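Local coordinates for protein (hdlp (histone deacetylase-like protein)) (Aquifex aeolicus, PDB 1C3P), which is a zinc-binding member of the histone deacetylase family that probably acts in acetoin degradation and is probably able to remove acetyl groups from acetylated lysines, at residues 112-117 with 288-293. Sequence-based numbering, arbitrary orientation.
Sequences QAIEEF and EGVYLG
Two first torsions bring Phe117 and Val290 together: CG of Phe117 stands anti to its backbone N (chi1 -177°), while Val290 has CG1 anti to its own N and CG2 beside it. The two methyls of Val290 therefore serve different partners. CG2 lies against the root of the Phe117 side chain, 3.7 Å from CG of Phe117 and equally close to its CB. CG1 turns to the preceding part of the helix, 4.0 Å from Ala113 CB and at the same separation from Ile114 CG1, with the Ile114 and Val290 side chains crossing at about a right angle. The rest of the Phe117 ring lies obliquely beside the backbone before the strand, CZ of Phe117 3.5 Å from Glu288 O and CD1 of Phe117 3.6 Å from Gly289 O. No hydrogen bond joins the two segments, so the 265 Å² buried between them is held by van der Waals contact. The loop beside the ring is tied to its own strand: Tyr291 OH donates to Glu288 OE1 at 2.8 Å, meeting it from above the carboxylate plane, and accepts from Gly289 N, whose N-H points nearly straight at it (163°). Arg283 forms a salt bridge with the other carboxylate oxygen of Glu288. Helix 98-118 thus packs on a central strand of the parallel sheet of this alpha/beta fold, their local axes 8.4 Å apart and running nearly antiparallel at 156°. Strand 290-292 is hydrogen-bonded to strands 122-125 and 250-254, Phe117 also touches Val250, Ala113 reaches Ile7 of strand 4-8, and Ile114 packs on Tyr153 and Leu154 of the neighbouring helix 146-156.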
ATOM      1  N   GLN A 112      12.376  -8.230  -4.035  1.00 16.82           N
ATOM      2  CA  GLN A 112      13.441  -8.295  -3.038  1.00 20.13           C
ATOM      3  C   GLN A 112      12.854  -8.571  -1.662  1.00 23.99           C
ATOM      4  O   GLN A 112      13.407  -9.343  -0.887  1.00 17.94           O
ATOM      5  CB  GLN A 112      14.238  -6.990  -3.010  1.00 22.39           C
ATOM      6  CG  GLN A 112      14.952  -6.696  -4.314  1.00 21.17           C
ATOM      7  CD  GLN A 112      15.693  -5.389  -4.276  1.00 24.82           C
ATOM      8  OE1 GLN A 112      16.879  -5.333  -3.916  1.00 25.62           O
ATOM      9  NE2 GLN A 112      14.996  -4.316  -4.623  1.00 13.16           N
ATOM     10  N   ALA A 113      11.742  -7.923  -1.336  1.00 15.60           N
ATOM     11  CA  ALA A 113      11.112  -8.176  -0.041  1.00 15.04           C
ATOM     12  C   ALA A 113      10.735  -9.652   0.060  1.00 14.84           C
ATOM     13  O   ALA A 113      10.899 -10.286   1.102  1.00 21.05           O
ATOM     14  CB  ALA A 113       9.874  -7.322   0.124  1.00 18.65           C
ATOM     15  N   ILE A 114      10.206 -10.203  -1.018  1.00 16.45           N
ATOM     16  CA  ILE A 114       9.839 -11.610  -0.978  1.00 15.38           C
ATOM     17  C   ILE A 114      11.080 -12.489  -0.863  1.00 18.02           C
ATOM     18  O   ILE A 114      11.085 -13.476  -0.106  1.00 20.38           O
ATOM     19  CB  ILE A 114       9.026 -12.005  -2.202  1.00 15.22           C
ATOM     20  CG1 ILE A 114       7.686 -11.244  -2.176  1.00 19.28           C
ATOM     21  CG2 ILE A 114       8.764 -13.515  -2.178  1.00 15.72           C
ATOM     22  CD1 ILE A 114       6.925 -11.295  -3.522  1.00 13.43           C
ATOM     23  N   GLU A 115      12.133 -12.135  -1.597  1.00 15.27           N
ATOM     24  CA  GLU A 115      13.392 -12.901  -1.534  1.00 21.48           C
ATOM     25  C   GLU A 115      13.896 -12.964  -0.094  1.00 23.55           C
ATOM     26  O   GLU A 115      14.305 -14.021   0.393  1.00 23.03           O
ATOM     27  CB  GLU A 115      14.479 -12.265  -2.415  1.00 21.76           C
ATOM     28  CG  GLU A 115      14.258 -12.419  -3.905  1.00 15.78           C
ATOM     29  CD  GLU A 115      15.233 -11.597  -4.739  1.00 20.04           C
ATOM     30  OE1 GLU A 115      16.079 -10.869  -4.166  1.00 21.48           O
ATOM     31  OE2 GLU A 115      15.149 -11.665  -5.980  1.00 26.59           O
ATOM     32  N   GLU A 116      13.868 -11.821   0.582  1.00 22.73           N
ATOM     33  CA  GLU A 116      14.326 -11.741   1.964  1.00 20.54           C
ATOM     34  C   GLU A 116      13.477 -12.584   2.891  1.00 25.39           C
ATOM     35  O   GLU A 116      14.005 -13.280   3.762  1.00 22.87           O
ATOM     36  CB  GLU A 116      14.318 -10.296   2.434  1.00 18.40           C
ATOM     37  CG  GLU A 116      15.383  -9.451   1.784  1.00 19.76           C
ATOM     38  CD  GLU A 116      16.763 -10.057   1.972  1.00 27.24           C
ATOM     39  OE1 GLU A 116      17.169 -10.269   3.131  1.00 18.44           O
ATOM     40  OE2 GLU A 116      17.434 -10.327   0.964  1.00 23.17           O
ATOM     41  N   PHE A 117      12.163 -12.524   2.703  1.00 18.78           N
ATOM     42  CA  PHE A 117      11.263 -13.304   3.534  1.00 22.11           C
ATOM     43  C   PHE A 117      11.534 -14.798   3.372  1.00 23.87           C
ATOM     44  O   PHE A 117      11.518 -15.548   4.350  1.00 24.40           O
ATOM     45  CB  PHE A 117       9.811 -13.031   3.155  1.00 23.14           C
ATOM     46  CG  PHE A 117       8.820 -13.747   4.030  1.00 24.06           C
ATOM     47  CD1 PHE A 117       8.528 -13.269   5.302  1.00 19.67           C
ATOM     48  CD2 PHE A 117       8.206 -14.922   3.594  1.00 24.08           C
ATOM     49  CE1 PHE A 117       7.632 -13.950   6.138  1.00 23.68           C
ATOM     50  CE2 PHE A 117       7.311 -15.609   4.422  1.00 24.04           C
ATOM     51  CZ  PHE A 117       7.025 -15.121   5.694  1.00 19.62           C
ATOM     52  N   GLU A 288       4.274 -13.957  10.749  1.00 23.21           N
ATOM     53  CA  GLU A 288       5.026 -13.061   9.877  1.00 24.87           C
ATOM     54  C   GLU A 288       4.704 -13.241   8.394  1.00 20.85           C
ATOM     55  O   GLU A 288       4.482 -14.360   7.913  1.00 18.10           O
ATOM     56  CB  GLU A 288       6.528 -13.249  10.075  1.00 29.25           C
ATOM     57  CG  GLU A 288       7.050 -12.846  11.456  1.00 42.63           C
ATOM     58  CD  GLU A 288       6.740 -11.400  11.806  1.00 43.77           C
ATOM     59  OE1 GLU A 288       7.011 -10.506  10.975  1.00 36.82           O
ATOM     60  OE2 GLU A 288       6.237 -11.154  12.921  1.00 51.56           O
ATOM     61  N   GLY A 289       4.690 -12.119   7.684  1.00 26.12           N
ATOM     62  CA  GLY A 289       4.407 -12.123   6.261  1.00 20.71           C
ATOM     63  C   GLY A 289       5.289 -11.116   5.548  1.00 18.56           C
ATOM     64  O   GLY A 289       6.234 -10.607   6.140  1.00 16.59           O
ATOM     65  N   VAL A 290       4.979 -10.831   4.285  1.00 19.86           N
ATOM     66  CA  VAL A 290       5.739  -9.883   3.482  1.00 19.70           C
ATOM     67  C   VAL A 290       5.001  -8.546   3.585  1.00 20.90           C
ATOM     68  O   VAL A 290       3.794  -8.481   3.315  1.00 19.33           O
ATOM     69  CB  VAL A 290       5.813 -10.377   2.004  1.00 19.04           C
ATOM     70  CG1 VAL A 290       6.550  -9.364   1.109  1.00 15.54           C
ATOM     71  CG2 VAL A 290       6.542 -11.728   1.964  1.00 20.40           C
ATOM     72  N   TYR A 291       5.718  -7.494   3.980  1.00 15.37           N
ATOM     73  CA  TYR A 291       5.113  -6.175   4.165  1.00 16.79           C
ATOM     74  C   TYR A 291       5.432  -5.147   3.072  1.00 14.97           C
ATOM     75  O   TYR A 291       6.595  -4.911   2.722  1.00 15.21           O
ATOM     76  CB  TYR A 291       5.523  -5.634   5.533  1.00 16.42           C
ATOM     77  CG  TYR A 291       5.352  -6.674   6.620  1.00 18.60           C
ATOM     78  CD1 TYR A 291       6.447  -7.143   7.357  1.00 21.77           C
ATOM     79  CD2 TYR A 291       4.107  -7.240   6.865  1.00 17.34           C
ATOM     80  CE1 TYR A 291       6.295  -8.161   8.312  1.00 22.55           C
ATOM     81  CE2 TYR A 291       3.945  -8.251   7.808  1.00 20.24           C
ATOM     82  CZ  TYR A 291       5.034  -8.708   8.525  1.00 25.85           C
ATOM     83  OH  TYR A 291       4.846  -9.711   9.452  1.00 25.57           O
ATOM     84  N   LEU A 292       4.377  -4.524   2.559  1.00 14.06           N
ATOM     85  CA  LEU A 292       4.503  -3.540   1.483  1.00 15.03           C
ATOM     86  C   LEU A 292       3.896  -2.214   1.886  1.00 16.62           C
ATOM     87  O   LEU A 292       3.051  -2.160   2.777  1.00 14.76           O
ATOM     88  CB  LEU A 292       3.760  -4.040   0.231  1.00 13.66           C
ATOM     89  CG  LEU A 292       4.054  -5.449  -0.288  1.00 19.04           C
ATOM     90  CD1 LEU A 292       3.157  -5.728  -1.527  1.00 15.17           C
ATOM     91  CD2 LEU A 292       5.515  -5.573  -0.640  1.00 19.18           C
ATOM     92  N   GLY A 293       4.318  -1.142   1.211  1.00 18.62           N
ATOM     93  CA  GLY A 293       3.765   0.169   1.495  1.00 17.10           C
ATOM     94  C   GLY A 293       2.432   0.283   0.770  1.00 23.44           C
ATOM     95  O   GLY A 293       1.754  -0.722   0.519  1.00 23.60           O
TER